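Local coordinates for Iron(III) ABC transporter, periplasmic iron-compound-binding protein (Vibrio cholerae, PDB 5GGY) that probably binds ferric hydroxamate siderophores such as the iron complex of Desferal in the periplasm and hands them to an ABC transporter for iron import, at residues S58-G63 / A74-D79; P68-I73 / L91-R96; V163-A168 / V173-E178; L195-K200 / V205-S210. One frame throughout, in Å; residues are numbered along the deposited sequence.

Contact 1: S58-G63 / A74-D79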
# COMPACT_ATOMS: atom_id res chain seq x y z
N SER A 58 -3.21 27.81 13.60
CA SER A 58 -4.07 28.64 12.76
C SER A 58 -5.49 28.08 12.67
O SER A 58 -6.45 28.83 12.48
CB SER A 58 -3.49 28.75 11.35
OG SER A 58 -3.63 27.53 10.65
N VAL A 59 -5.61 26.76 12.81
CA VAL A 59 -6.90 26.08 12.72
C VAL A 59 -7.82 26.47 13.87
O VAL A 59 -7.45 26.36 15.04
CB VAL A 59 -6.72 24.55 12.73
CG1 VAL A 59 -8.04 23.86 12.42
CG2 VAL A 59 -5.64 24.14 11.74
N GLN A 60 -9.03 26.91 13.53
CA GLN A 60 -10.01 27.26 14.55
C GLN A 60 -10.86 26.05 14.94
O GLN A 60 -11.12 25.17 14.12
CB GLN A 60 -10.93 28.39 14.06
CG GLN A 60 -10.23 29.71 13.87
CD GLN A 60 -11.11 30.88 14.25
OE1 GLN A 60 -11.71 30.89 15.33
NE2 GLN A 60 -11.20 31.88 13.38
N ASP A 61 -11.27 26.02 16.20
CA ASP A 61 -12.14 24.97 16.70
C ASP A 61 -13.60 25.31 16.39
O ASP A 61 -14.10 26.37 16.77
CB ASP A 61 -11.94 24.78 18.21
CG ASP A 61 -12.55 23.49 18.72
OD1 ASP A 61 -13.73 23.21 18.41
OD2 ASP A 61 -11.85 22.75 19.44
N ILE A 62 -14.28 24.41 15.69
CA ILE A 62 -15.65 24.65 15.24
C ILE A 62 -16.68 23.83 16.01
O ILE A 62 -17.80 23.63 15.54
CB ILE A 62 -15.81 24.38 13.73
CG1 ILE A 62 -15.06 23.11 13.33
CG2 ILE A 62 -15.29 25.56 12.92
CD1 ILE A 62 -15.88 21.84 13.44
N GLY A 63 -16.30 23.34 17.19
CA GLY A 63 -17.21 22.58 18.02
C GLY A 63 -16.85 21.11 18.12
O GLY A 63 -15.71 20.73 17.86
N ALA A 74 -19.88 28.56 8.98
CA ALA A 74 -20.30 29.48 7.93
C ALA A 74 -19.47 30.76 7.96
O ALA A 74 -19.10 31.29 6.91
CB ALA A 74 -21.78 29.81 8.08
N ALA A 75 -19.16 31.24 9.16
CA ALA A 75 -18.36 32.45 9.34
C ALA A 75 -16.95 32.29 8.79
O ALA A 75 -16.30 33.27 8.42
CB ALA A 75 -18.32 32.84 10.81
N LEU A 76 -16.47 31.05 8.75
CA LEU A 76 -15.13 30.77 8.24
C LEU A 76 -15.10 30.78 6.71
O LEU A 76 -14.03 30.80 6.11
CB LEU A 76 -14.63 29.43 8.76
CG LEU A 76 -14.21 29.38 10.23
CD1 LEU A 76 -13.79 27.97 10.63
CD2 LEU A 76 -13.09 30.36 10.50
N LYS A 77 -16.29 30.75 6.11
CA LYS A 77 -16.45 30.77 4.65
C LYS A 77 -15.61 29.71 3.93
O LYS A 77 -14.73 30.05 3.14
CB LYS A 77 -16.10 32.15 4.11
CG LYS A 77 -17.23 33.16 4.22
CD LYS A 77 -16.71 34.58 4.30
CE LYS A 77 -17.80 35.58 3.97
NZ LYS A 77 -19.11 35.20 4.58
N PRO A 78 -15.89 28.42 4.20
CA PRO A 78 -15.09 27.38 3.54
C PRO A 78 -15.49 27.20 2.08
O PRO A 78 -16.48 27.77 1.63
CB PRO A 78 -15.42 26.13 4.35
CG PRO A 78 -16.83 26.36 4.79
CD PRO A 78 -16.95 27.85 5.04
N ASP A 79 -14.71 26.40 1.36
CA ASP A 79 -15.04 26.04 -0.01
C ASP A 79 -15.61 24.62 -0.04
O ASP A 79 -16.49 24.31 -0.84
CB ASP A 79 -13.80 26.14 -0.91
CG ASP A 79 -13.19 27.53 -0.91
OD1 ASP A 79 -13.94 28.51 -1.08
OD2 ASP A 79 -11.96 27.64 -0.72

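Contact 2: P68-I73 / L91-R96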
# COMPACT_ATOMS: atom_id res chain seq x y z
N PRO A 68 -21.43 20.18 15.91
CA PRO A 68 -20.58 21.30 15.49
C PRO A 68 -21.31 22.64 15.41
O PRO A 68 -22.52 22.68 15.18
CB PRO A 68 -20.10 20.87 14.11
CG PRO A 68 -21.21 20.05 13.58
CD PRO A 68 -21.79 19.32 14.77
N ASN A 69 -20.57 23.72 15.60
CA ASN A 69 -21.13 25.07 15.52
C ASN A 69 -21.25 25.53 14.08
O ASN A 69 -20.29 26.01 13.48
CB ASN A 69 -20.27 26.04 16.33
CG ASN A 69 -20.86 27.44 16.38
OD1 ASN A 69 -22.00 27.66 15.98
ND2 ASN A 69 -20.09 28.39 16.90
N LEU A 70 -22.45 25.40 13.53
CA LEU A 70 -22.73 25.72 12.13
C LEU A 70 -22.47 27.19 11.80
O LEU A 70 -22.01 27.52 10.71
CB LEU A 70 -24.17 25.37 11.78
CG LEU A 70 -24.53 23.89 11.68
CD1 LEU A 70 -26.03 23.70 11.55
CD2 LEU A 70 -23.81 23.25 10.49
N GLU A 71 -22.76 28.07 12.76
CA GLU A 71 -22.57 29.50 12.56
C GLU A 71 -21.09 29.85 12.40
O GLU A 71 -20.73 30.70 11.59
CB GLU A 71 -23.17 30.29 13.72
CG GLU A 71 -24.69 30.45 13.65
CD GLU A 71 -25.43 29.14 13.80
OE1 GLU A 71 -24.93 28.25 14.52
OE2 GLU A 71 -26.50 29.00 13.17
N LYS A 72 -20.24 29.20 13.19
CA LYS A 72 -18.80 29.44 13.11
C LYS A 72 -18.24 28.85 11.82
O LYS A 72 -17.34 29.43 11.21
CB LYS A 72 -18.09 28.85 14.32
CG LYS A 72 -16.66 29.32 14.50
CD LYS A 72 -16.10 28.90 15.84
CE LYS A 72 -14.73 29.50 16.10
NZ LYS A 72 -14.22 29.12 17.44
N ILE A 73 -18.77 27.70 11.41
CA ILE A 73 -18.37 27.07 10.16
C ILE A 73 -18.68 28.00 8.99
O ILE A 73 -17.83 28.21 8.11
CB ILE A 73 -19.08 25.72 9.95
CG1 ILE A 73 -18.71 24.74 11.06
CG2 ILE A 73 -18.72 25.13 8.59
CD1 ILE A 73 -19.44 23.41 10.98
N LEU A 91 -25.54 16.31 7.03
CA LEU A 91 -25.04 16.49 5.67
C LEU A 91 -25.84 17.51 4.85
O LEU A 91 -25.27 18.38 4.19
CB LEU A 91 -25.01 15.15 4.93
CG LEU A 91 -24.01 14.11 5.44
CD1 LEU A 91 -24.03 12.86 4.56
CD2 LEU A 91 -22.61 14.69 5.50
N ALA A 92 -27.16 17.39 4.90
CA ALA A 92 -28.03 18.27 4.11
C ALA A 92 -27.93 19.72 4.56
O ALA A 92 -27.95 20.64 3.74
CB ALA A 92 -29.47 17.79 4.19
N THR A 93 -27.83 19.93 5.87
CA THR A 93 -27.69 21.27 6.43
C THR A 93 -26.32 21.86 6.13
O THR A 93 -26.21 23.04 5.78
CB THR A 93 -27.90 21.26 7.96
OG1 THR A 93 -29.21 20.76 8.27
CG2 THR A 93 -27.77 22.67 8.52
N LEU A 94 -25.28 21.04 6.26
CA LEU A 94 -23.92 21.47 5.98
C LEU A 94 -23.76 21.87 4.51
O LEU A 94 -22.99 22.77 4.18
CB LEU A 94 -22.93 20.36 6.33
CG LEU A 94 -22.77 20.03 7.82
CD1 LEU A 94 -22.31 18.58 7.99
CD2 LEU A 94 -21.79 20.98 8.47
N GLY A 95 -24.51 21.21 3.64
CA GLY A 95 -24.50 21.50 2.22
C GLY A 95 -25.01 22.89 1.89
O GLY A 95 -24.67 23.46 0.86
N ARG A 96 -25.85 23.43 2.77
CA ARG A 96 -26.40 24.77 2.58
C ARG A 96 -25.32 25.83 2.78
O ARG A 96 -25.44 26.96 2.30
CB ARG A 96 -27.56 25.02 3.54
CG ARG A 96 -28.77 24.12 3.31
CD ARG A 96 -29.86 24.40 4.33
NE ARG A 96 -31.10 23.69 4.01
CZ ARG A 96 -32.08 24.20 3.27
NH1 ARG A 96 -31.97 25.42 2.77
NH2 ARG A 96 -33.17 23.49 3.04

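Contact 3: V163-A168 / V173-E178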
# COMPACT_ATOMS: atom_id res chain seq x y z
N VAL A 163 -3.52 -9.24 21.50
CA VAL A 163 -4.85 -8.67 21.52
C VAL A 163 -4.76 -7.19 21.90
O VAL A 163 -4.02 -6.81 22.81
CB VAL A 163 -5.80 -9.42 22.49
CG1 VAL A 163 -5.23 -9.45 23.89
CG2 VAL A 163 -7.19 -8.81 22.47
N THR A 164 -5.50 -6.35 21.19
CA THR A 164 -5.49 -4.91 21.43
C THR A 164 -6.84 -4.42 21.94
O THR A 164 -7.89 -4.91 21.51
CB THR A 164 -5.13 -4.14 20.15
OG1 THR A 164 -5.58 -2.79 20.28
CG2 THR A 164 -5.79 -4.78 18.94
N LEU A 165 -6.81 -3.45 22.84
CA LEU A 165 -8.05 -2.92 23.40
C LEU A 165 -7.90 -1.54 24.03
O LEU A 165 -6.80 -1.05 24.24
CB LEU A 165 -8.65 -3.90 24.43
CG LEU A 165 -7.98 -4.38 25.73
CD1 LEU A 165 -6.64 -5.07 25.49
CD2 LEU A 165 -7.83 -3.27 26.78
N ARG A 166 -9.04 -0.92 24.30
CA ARG A 166 -9.12 0.25 25.17
C ARG A 166 -10.05 -0.08 26.33
O ARG A 166 -10.93 -0.94 26.20
CB ARG A 166 -9.63 1.48 24.41
CG ARG A 166 -8.69 2.02 23.34
CD ARG A 166 -9.24 3.30 22.74
NE ARG A 166 -8.50 3.73 21.56
CZ ARG A 166 -7.52 4.63 21.57
NH1 ARG A 166 -6.91 4.95 20.44
NH2 ARG A 166 -7.16 5.21 22.70
N PHE A 167 -9.87 0.60 27.45
CA PHE A 167 -10.73 0.39 28.61
C PHE A 167 -11.99 1.24 28.52
O PHE A 167 -11.92 2.46 28.39
CB PHE A 167 -9.98 0.72 29.90
CG PHE A 167 -9.01 -0.34 30.33
CD1 PHE A 167 -9.44 -1.50 30.95
CD2 PHE A 167 -7.66 -0.18 30.11
CE1 PHE A 167 -8.54 -2.48 31.34
CE2 PHE A 167 -6.75 -1.15 30.50
CZ PHE A 167 -7.20 -2.30 31.12
N ALA A 168 -13.15 0.59 28.59
CA ALA A 168 -14.42 1.31 28.69
C ALA A 168 -14.54 1.85 30.11
O ALA A 168 -14.97 2.98 30.34
CB ALA A 168 -15.58 0.40 28.37
N VAL A 173 -14.15 -3.65 28.66
CA VAL A 173 -13.08 -3.51 27.67
C VAL A 173 -13.61 -3.47 26.23
O VAL A 173 -14.56 -4.17 25.89
CB VAL A 173 -12.05 -4.66 27.82
CG1 VAL A 173 -11.58 -5.18 26.48
CG2 VAL A 173 -10.88 -4.22 28.69
N PHE A 174 -13.00 -2.62 25.41
CA PHE A 174 -13.30 -2.57 23.98
C PHE A 174 -12.25 -3.32 23.17
O PHE A 174 -11.21 -2.78 22.83
CB PHE A 174 -13.36 -1.12 23.48
CG PHE A 174 -14.58 -0.37 23.93
CD1 PHE A 174 -15.85 -0.84 23.65
CD2 PHE A 174 -14.45 0.82 24.63
CE1 PHE A 174 -16.97 -0.15 24.06
CE2 PHE A 174 -15.57 1.52 25.04
CZ PHE A 174 -16.83 1.04 24.76
N LEU A 175 -12.54 -4.58 22.86
CA LEU A 175 -11.64 -5.39 22.04
C LEU A 175 -11.72 -4.97 20.58
O LEU A 175 -12.81 -4.82 20.03
CB LEU A 175 -11.97 -6.88 22.16
CG LEU A 175 -11.69 -7.55 23.51
CD1 LEU A 175 -12.06 -9.03 23.44
CD2 LEU A 175 -10.23 -7.38 23.90
N TYR A 176 -10.57 -4.79 19.95
CA TYR A 176 -10.54 -4.40 18.54
C TYR A 176 -10.72 -5.61 17.64
O TYR A 176 -10.01 -6.61 17.77
CB TYR A 176 -9.24 -3.65 18.22
CG TYR A 176 -9.29 -2.23 18.72
CD1 TYR A 176 -9.93 -1.23 18.00
CD2 TYR A 176 -8.72 -1.89 19.95
CE1 TYR A 176 -10.00 0.06 18.46
CE2 TYR A 176 -8.78 -0.59 20.42
CZ TYR A 176 -9.42 0.38 19.68
OH TYR A 176 -9.48 1.67 20.14
N THR A 177 -11.67 -5.50 16.72
CA THR A 177 -12.13 -6.64 15.93
C THR A 177 -11.41 -6.77 14.59
O THR A 177 -10.48 -6.02 14.30
CB THR A 177 -13.65 -6.55 15.69
OG1 THR A 177 -13.93 -5.46 14.81
CG2 THR A 177 -14.39 -6.34 17.00
N GLU A 178 -11.88 -7.71 13.78
CA GLU A 178 -11.22 -8.07 12.52
C GLU A 178 -11.17 -6.92 11.52
O GLU A 178 -10.21 -6.78 10.77
CB GLU A 178 -11.93 -9.27 11.88
CG GLU A 178 -11.27 -9.78 10.62
CD GLU A 178 -12.06 -10.90 9.96
OE1 GLU A 178 -11.56 -11.49 8.98
OE2 GLU A 178 -13.18 -11.19 10.43

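Contact 4: L195-K200 / V205-S210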
# COMPACT_ATOMS: atom_id res chain seq x y z
N LEU A 195 -7.14 -13.01 20.70
CA LEU A 195 -8.57 -13.13 20.95
C LEU A 195 -9.35 -12.52 19.79
O LEU A 195 -9.92 -11.44 19.92
CB LEU A 195 -8.94 -12.44 22.26
CG LEU A 195 -10.10 -13.04 23.06
CD1 LEU A 195 -9.82 -14.50 23.39
CD2 LEU A 195 -10.33 -12.24 24.33
N PRO A 196 -9.39 -13.23 18.65
CA PRO A 196 -10.01 -12.74 17.41
C PRO A 196 -11.50 -12.45 17.57
O PRO A 196 -12.21 -13.20 18.25
CB PRO A 196 -9.78 -13.89 16.42
CG PRO A 196 -9.60 -15.10 17.28
CD PRO A 196 -8.90 -14.61 18.51
N GLN A 197 -11.96 -11.38 16.94
CA GLN A 197 -13.34 -10.93 17.08
C GLN A 197 -14.00 -10.66 15.73
O GLN A 197 -13.36 -10.18 14.80
CB GLN A 197 -13.40 -9.67 17.95
CG GLN A 197 -12.87 -9.86 19.36
CD GLN A 197 -13.76 -10.75 20.21
OE1 GLN A 197 -14.97 -10.79 20.02
NE2 GLN A 197 -13.16 -11.46 21.16
N PRO A 198 -15.31 -10.97 15.63
CA PRO A 198 -16.09 -10.68 14.43
C PRO A 198 -16.18 -9.18 14.16
O PRO A 198 -16.08 -8.40 15.10
CB PRO A 198 -17.47 -11.27 14.76
CG PRO A 198 -17.52 -11.31 16.25
CD PRO A 198 -16.12 -11.61 16.68
N PRO A 199 -16.38 -8.79 12.89
CA PRO A 199 -16.43 -7.37 12.51
C PRO A 199 -17.56 -6.62 13.21
O PRO A 199 -18.67 -7.14 13.34
CB PRO A 199 -16.64 -7.42 11.00
CG PRO A 199 -17.24 -8.76 10.73
CD PRO A 199 -16.61 -9.68 11.73
N LYS A 200 -17.27 -5.40 13.64
CA LYS A 200 -18.24 -4.57 14.35
C LYS A 200 -18.14 -3.13 13.87
O LYS A 200 -17.26 -2.79 13.08
CB LYS A 200 -18.01 -4.64 15.86
CG LYS A 200 -18.27 -6.00 16.48
CD LYS A 200 -19.67 -6.09 17.07
CE LYS A 200 -20.24 -7.49 16.92
NZ LYS A 200 -21.55 -7.60 17.62
N VAL A 205 -15.71 -4.39 20.01
CA VAL A 205 -16.77 -5.08 20.72
C VAL A 205 -16.49 -4.97 22.22
O VAL A 205 -15.34 -5.06 22.66
CB VAL A 205 -16.90 -6.56 20.29
CG1 VAL A 205 -15.63 -7.34 20.60
CG2 VAL A 205 -18.12 -7.21 20.96
N GLN A 206 -17.54 -4.76 23.01
CA GLN A 206 -17.36 -4.54 24.44
C GLN A 206 -17.41 -5.85 25.22
O GLN A 206 -18.33 -6.65 25.06
CB GLN A 206 -18.42 -3.57 24.96
CG GLN A 206 -18.15 -3.11 26.38
CD GLN A 206 -19.09 -2.01 26.82
OE1 GLN A 206 -19.88 -1.49 26.03
NE2 GLN A 206 -19.01 -1.63 28.10
N LYS A 207 -16.40 -6.05 26.06
CA LYS A 207 -16.29 -7.26 26.87
C LYS A 207 -16.09 -6.94 28.34
O LYS A 207 -15.53 -5.90 28.69
CB LYS A 207 -15.14 -8.13 26.37
CG LYS A 207 -15.33 -8.70 24.98
CD LYS A 207 -16.52 -9.64 24.93
CE LYS A 207 -16.66 -10.30 23.57
NZ LYS A 207 -17.88 -11.15 23.49
N ARG A 208 -16.54 -7.85 29.20
CA ARG A 208 -16.20 -7.79 30.62
C ARG A 208 -14.69 -8.00 30.75
O ARG A 208 -14.10 -8.73 29.96
CB ARG A 208 -16.95 -8.86 31.41
CG ARG A 208 -18.46 -8.84 31.23
CD ARG A 208 -19.12 -9.98 32.00
NE ARG A 208 -18.55 -11.27 31.64
CZ ARG A 208 -19.07 -12.09 30.73
NH1 ARG A 208 -20.17 -11.75 30.08
NH2 ARG A 208 -18.48 -13.25 30.46
N LEU A 209 -14.08 -7.35 31.73
CA LEU A 209 -12.63 -7.45 31.91
C LEU A 209 -12.21 -8.89 32.19
O LEU A 209 -11.15 -9.33 31.75
CB LEU A 209 -12.15 -6.54 33.04
CG LEU A 209 -10.65 -6.58 33.33
CD1 LEU A 209 -9.85 -6.14 32.11
CD2 LEU A 209 -10.29 -5.73 34.55
N SER A 210 -13.06 -9.63 32.90
CA SER A 210 -12.78 -11.02 33.25
C SER A 210 -12.62 -11.92 32.03
O SER A 210 -12.02 -12.99 32.12
CB SER A 210 -13.89 -11.56 34.15
OG SER A 210 -15.15 -11.47 33.51

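Contact 1: S58-G63 / A74-D79
L76 reaches across to Q60 and I62 with its two methyl branches, packing the end of the 70-75 region against strand 60-61 in the N-terminal lobe of a periplasmic binding protein. The contact is small, burying 121 Å² in all, and no hydrogen bond spans it.

The apolar part is I62 against L76: CG2 of I62 lies 3.6 Å from CD1 of L76, with the two side chains at about a right angle. I62 turns its longer branch away from L76, so the short CG2 branch does the touching, while elsewhere the side chain packs on I73 and L22. The polar-to-apolar part belongs to Q60, whose chain bends at chi2 (-144°) and carries its amide beside the other methyl of L76. NE2 of Q60 approaches CD2 of L76 to 3.8 Å, a contact near the surface.

Local hydrogen bonds shape both segments. K77, just after L76, takes a positive phi, while its N bonds to O of A74. On the strand side D61 forms an Asx turn, in which G63 N donates to D61 OD1 at 2.8 Å with an N-H...O angle of 159°, the carboxylate oxygen being met nearly end-on.

Contact 2: P68-I73 / L91-R96
L70 sits between T93 and L94, touching one with each of its methyl groups. CD1 of L70 meets CG2 of T93 at 3.6 Å, and CD2 of L70 meets CD2 of L94, also at 3.6 Å. Both pairs of side chains stand at about a right angle, so methyl carbons meet there rather than lengths of chain. With OG1 of T93 beside the backbone N (chi1 -59°), CG2 stands anti to that N and meets L70. Somewhat looser is I73, one helical turn on from L70, whose CD1 lies 4.2 Å from CD2 of L94. That single L94 methyl therefore faces two residues of the opposing helix.

Here the first turn of helix 70-75 packs against the later residues of helix 91-95 through aliphatic side chains, with no hydrogen bond between them; the nearest CA atoms are those of L70 and L94, 7.6 Å apart. Both helices belong to the N-terminal lobe, and they pack on the small parallel sheet that holds strands 80-83 and 100-102. I73 rests on I81 of the first strand and L94 on V100 of the second, while L22 touches both I73 and L94.

N69 takes the N-cap position of helix 70-75, with OD1 accepting a weak bond from N of E71 at 3.3 Å. Farther round the helix, NZ of K72 reaches the carbonyl O of D61.

Contact 3: V163-A168 / V173-E178
R166 and Y176 both swing CG to the side of the backbone N (chi1 -67° in the arginine), and the arginine chain then runs extended to NE, which meets the phenol oxygen. NE of R166 donates to OH of Y176 at 2.7 Å; the bond is bent, 135° at the hydrogen, with the oxygen close to the guanidinium plane and the guanidinium and phenol ring planes 70° apart. S257 OG takes a further bond from NH1 of R166 and sits weakly bonded to the same phenol.

This is a buried beta hairpin. R166 and F174 form an antiparallel hydrogen-bonded pair, with F174 N to R166 O at 2.8 Å and the longer R166 N to F174 O at 3.2 Å; Y176 N adds a nearly straight bond to T164 O at 3.1 Å. T164 OG1 lies 3.3 Å from CD2 of Y176. Toward the turn, A168 CB packs 3.5 Å from CE2 of F174.

L165, F167, V173 and L175 share the other face: V173 CG2 lies 3.7 Å from CD2 of L165 and also touches the F167 ring, which stacks on F226. Strand 219-223 borders the hairpin along 161-167 and strand 204-208 along 172-176, while P182 of helix 181-188 packs on T164 and Y176.

Contact 4: L195-K200 / V205-S210
Q197 meets V205 with the two side chains at about a right angle, where a proline-rich loop runs past strand 204-208 of the mixed sheet in the C-terminal lobe. That strand pairs with 172-176, and the loop meets it through side chains, without a hydrogen bond across.

The glutamine chain bends at chi2 (-69°), bringing its far end across the valine. CG1 of V205 is what meets Q197: OE1 of Q197 comes within 3.6 Å of it, and CG and CD of Q197 each lie 3.9 Å away. The other end of the amide turns back toward its own loop, where NE2 of Q197 makes a weak bond to the carbonyl O of L195 at 3.5 Å. That weak bond is consistent with the modelled amide orientation, with OE1 directed at the strand.

K207 comes to the same oxygen obliquely, two residues along from V205 and on the same side of the strand. Its chain is bent at chi2, and CE approaches OE1 of Q197 to 4.0 Å, nearer than the 4.5 Å of NZ of K207 from that oxygen; this is packing near a polar atom, with no hydrogen bond.

Beyond the prolines, the loop backbone is tied by a bond from N179 ND2 to K200 O, while Q197 pairs with E178 through main-chain atoms. The K200 side chain, itself bent, slants across V205 on the exposed side, where CG of K200 lies 4.1 Å from CB of V205.

Overall arrangement
The four contacts form two clusters, one in each lobe of the fold. Contacts 1 and 2 share helix 70-75, with centres about 10 Å apart, and are joined by a probable hydrogen bond from N69 N to I62 O (2.8 Å). Contacts 3 and 4 lie closer, about 6 Å between centres, because strands 172-176 and 204-208 are neighbours: L175 N to V205 O measures 2.8 Å. The centres of contacts 1 and 3 are about 34 Å apart, with nearest atoms about 18 Å apart. In relatives of this family the siderophore lies in the cleft between lobes that a long helix connects, here probably 130-154; this apo form has no ligand to locate it.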